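Local coordinates for ribose-phosphate pyrophosphokinase (Sulfolobus solfataricus, PDB 4TWB), which makes phosphoribosyl diphosphate (PRPP) by transferring the pyrophosphoryl group of ATP to the 1-hydroxyl of ribose 5-phosphate, with magnesium as cofactor, at residues Leu24-Glu28 / Ile39-Ser43. Residues are numbered along the deposited sequence; the frame is centred on the assembly and turned at random.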
ATOM      1  N   LEU A  24     -19.526   8.822 -17.002  1.00 47.04           N
ATOM      2  CA  LEU A  24     -18.655   8.647 -15.851  1.00 49.89           C
ATOM      3  C   LEU A  24     -19.244   7.719 -14.783  1.00 67.13           C
ATOM      4  O   LEU A  24     -20.334   7.965 -14.250  1.00 57.58           O
ATOM      5  CB  LEU A  24     -18.319  10.004 -15.229  1.00 40.95           C
ATOM      6  CG  LEU A  24     -17.584   9.976 -13.888  1.00 48.76           C
ATOM      7  CD1 LEU A  24     -16.225   9.297 -14.000  1.00 38.49           C
ATOM      8  CD2 LEU A  24     -17.432  11.383 -13.345  1.00 53.81           C
ATOM      9  N   VAL A  25     -18.496   6.666 -14.461  1.00 61.16           N
ATOM     10  CA  VAL A  25     -18.875   5.721 -13.415  1.00 51.92           C
ATOM     11  C   VAL A  25     -17.883   5.787 -12.257  1.00 52.87           C
ATOM     12  O   VAL A  25     -16.694   5.519 -12.436  1.00 54.67           O
ATOM     13  CB  VAL A  25     -18.895   4.297 -13.972  1.00 52.42           C
ATOM     14  CG1 VAL A  25     -18.930   3.287 -12.846  1.00 62.49           C
ATOM     15  CG2 VAL A  25     -20.077   4.123 -14.911  1.00 58.48           C
ATOM     16  N   LYS A  26     -18.366   6.145 -11.070  1.00 47.94           N
ATOM     17  CA  LYS A  26     -17.494   6.251  -9.894  1.00 48.83           C
ATOM     18  C   LYS A  26     -17.385   4.956  -9.074  1.00 55.97           C
ATOM     19  O   LYS A  26     -18.397   4.344  -8.713  1.00 55.21           O
ATOM     20  CB  LYS A  26     -17.927   7.413  -8.989  1.00 35.96           C
ATOM     21  CG  LYS A  26     -17.601   8.789  -9.557  1.00 50.61           C
ATOM     22  CD  LYS A  26     -17.031   9.696  -8.480  1.00 69.95           C
ATOM     23  CE  LYS A  26     -16.386  10.943  -9.085  1.00 90.12           C
ATOM     24  NZ  LYS A  26     -15.377  11.589  -8.181  1.00 78.03           N
ATOM     25  N   VAL A  27     -16.149   4.552  -8.780  1.00 61.48           N
ATOM     26  CA  VAL A  27     -15.880   3.390  -7.925  1.00 45.73           C
ATOM     27  C   VAL A  27     -16.304   3.637  -6.470  1.00 48.67           C
ATOM     28  O   VAL A  27     -15.968   4.655  -5.866  1.00 45.63           O
ATOM     29  CB  VAL A  27     -14.386   3.001  -7.952  1.00 34.18           C
ATOM     30  CG1 VAL A  27     -14.001   2.257  -6.692  1.00 36.71           C
ATOM     31  CG2 VAL A  27     -14.078   2.166  -9.165  1.00 48.15           C
ATOM     32  N   GLU A  28     -17.057   2.699  -5.915  1.00 51.08           N
ATOM     33  CA  GLU A  28     -17.430   2.765  -4.508  1.00 56.25           C
ATOM     34  C   GLU A  28     -16.224   2.328  -3.681  1.00 54.18           C
ATOM     35  O   GLU A  28     -15.618   1.277  -3.937  1.00 36.32           O
ATOM     36  CB  GLU A  28     -18.638   1.864  -4.229  1.00 57.09           C
ATOM     37  CG  GLU A  28     -19.219   1.987  -2.827  1.00 56.16           C
ATOM     38  CD  GLU A  28     -20.354   0.986  -2.563  1.00 83.59           C
ATOM     39  OE1 GLU A  28     -20.846   0.343  -3.526  1.00 69.90           O
ATOM     40  OE2 GLU A  28     -20.751   0.850  -1.382  1.00 73.92           O
ATOM     41  N   ILE A  39     -13.454  -2.036  -2.155  1.00 38.87           N
ATOM     42  CA  ILE A  39     -13.505  -1.620  -3.550  1.00 35.74           C
ATOM     43  C   ILE A  39     -14.649  -2.303  -4.297  1.00 45.11           C
ATOM     44  O   ILE A  39     -14.706  -3.527  -4.363  1.00 35.58           O
ATOM     45  CB  ILE A  39     -12.174  -1.968  -4.266  1.00 39.50           C
ATOM     46  CG1 ILE A  39     -11.032  -1.103  -3.718  1.00 40.12           C
ATOM     47  CG2 ILE A  39     -12.310  -1.817  -5.777  1.00 35.35           C
ATOM     48  CD1 ILE A  39     -11.207   0.364  -3.963  1.00 32.29           C
ATOM     49  N   ARG A  40     -15.548  -1.506  -4.868  1.00 49.35           N
ATOM     50  CA  ARG A  40     -16.640  -2.035  -5.685  1.00 44.97           C
ATOM     51  C   ARG A  40     -16.872  -1.229  -6.978  1.00 55.85           C
ATOM     52  O   ARG A  40     -16.998  -0.006  -6.943  1.00 59.40           O
ATOM     53  CB  ARG A  40     -17.934  -2.072  -4.879  1.00 48.63           C
ATOM     54  CG  ARG A  40     -19.008  -2.926  -5.522  1.00 52.71           C
ATOM     55  CD  ARG A  40     -20.382  -2.573  -4.993  1.00 65.87           C
ATOM     56  NE  ARG A  40     -21.423  -3.294  -5.718  1.00 84.20           N
ATOM     57  CZ  ARG A  40     -22.711  -3.288  -5.388  1.00 97.52           C
ATOM     58  NH1 ARG A  40     -23.126  -2.591  -4.335  1.00 89.89           N
ATOM     59  NH2 ARG A  40     -23.585  -3.981  -6.108  1.00 97.44           N
ATOM     60  N   VAL A  41     -16.949  -1.921  -8.111  1.00 53.77           N
ATOM     61  CA  VAL A  41     -17.174  -1.280  -9.408  1.00 53.34           C
ATOM     62  C   VAL A  41     -18.641  -1.383  -9.827  1.00 74.12           C
ATOM     63  O   VAL A  41     -19.068  -2.418 -10.349  1.00 72.53           O
ATOM     64  CB  VAL A  41     -16.314  -1.929 -10.493  1.00 55.77           C
ATOM     65  CG1 VAL A  41     -16.596  -1.275 -11.836  1.00 65.16           C
ATOM     66  CG2 VAL A  41     -14.838  -1.830 -10.137  1.00 40.42           C
ATOM     67  N   PRO A  42     -19.402  -0.287  -9.644  1.00 84.61           N
ATOM     68  CA  PRO A  42     -20.862  -0.301  -9.449  1.00 95.54           C
ATOM     69  C   PRO A  42     -21.729  -0.462 -10.696  1.00 91.97           C
ATOM     70  O   PRO A  42     -22.958  -0.435 -10.564  1.00 87.60           O
ATOM     71  CB  PRO A  42     -21.152   1.073  -8.811  1.00 77.73           C
ATOM     72  CG  PRO A  42     -19.802   1.776  -8.688  1.00 74.66           C
ATOM     73  CD  PRO A  42     -18.882   1.086  -9.658  1.00 76.42           C
ATOM     74  N   SER A  43     -21.128  -0.623 -11.870  1.00 77.90           N
ATOM     75  CA  SER A  43     -21.936  -0.761 -13.082  1.00101.11           C
ATOM     76  C   SER A  43     -21.700  -2.073 -13.806  1.00 84.66           C
ATOM     77  O   SER A  43     -20.954  -2.941 -13.339  1.00 73.88           O
ATOM     78  CB  SER A  43     -21.695   0.405 -14.058  1.00101.22           C
ATOM     79  OG  SER A  43     -22.718   1.394 -13.987  1.00 77.19           O
TER
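Val27 holds the apolar centre: its CG1 lies 4.3 Å from Ile39 CD1 and its CG2 4.2 Å from Val41 CG2, so its two methyls each meet a different buried side chain of 39-43. Ile39 and Val41 also touch helix 60-76, which covers this face. Towards the start of 24-28, Val25 CG1 packs on Pro42 CD at 3.9 Å, although the backbones have drawn apart: the CA separations grow from 5.0 Å for Glu28-Arg40 and 5.1 Å for Val27-Val41 to 7.2 Å for Val25-Ser43. Pro42, which has no amide hydrogen to donate, sets its CG just 2.9 Å from Lys26 O, an unusually short contact, closer than the van der Waals sum, where the pairing has ended. The two segments belong to a β-hairpin, strands 24-31 and 37-40, of the N-terminal PRTase-like domain, strand 37-40 being outermost in the mixed sheet within this chain; Val25 and Val27 bond on to strand 2-5 through their backbones. Glu28 and Arg40 form an antiparallel hydrogen-bonded pair, with Glu28 N to Arg40 O and Arg40 N to Glu28 O both 2.9 Å. Their side chains share one face of the sheet, where Glu28 OE1 makes a long salt bridge of 3.8 Å to Arg40 NH1. The guanidinium also forms a salt bridge with Asp100 of the second subunit; Ile39 and Val41 also make backbone hydrogen bonds to that subunit, placing strand 37-40 at the dimer interface.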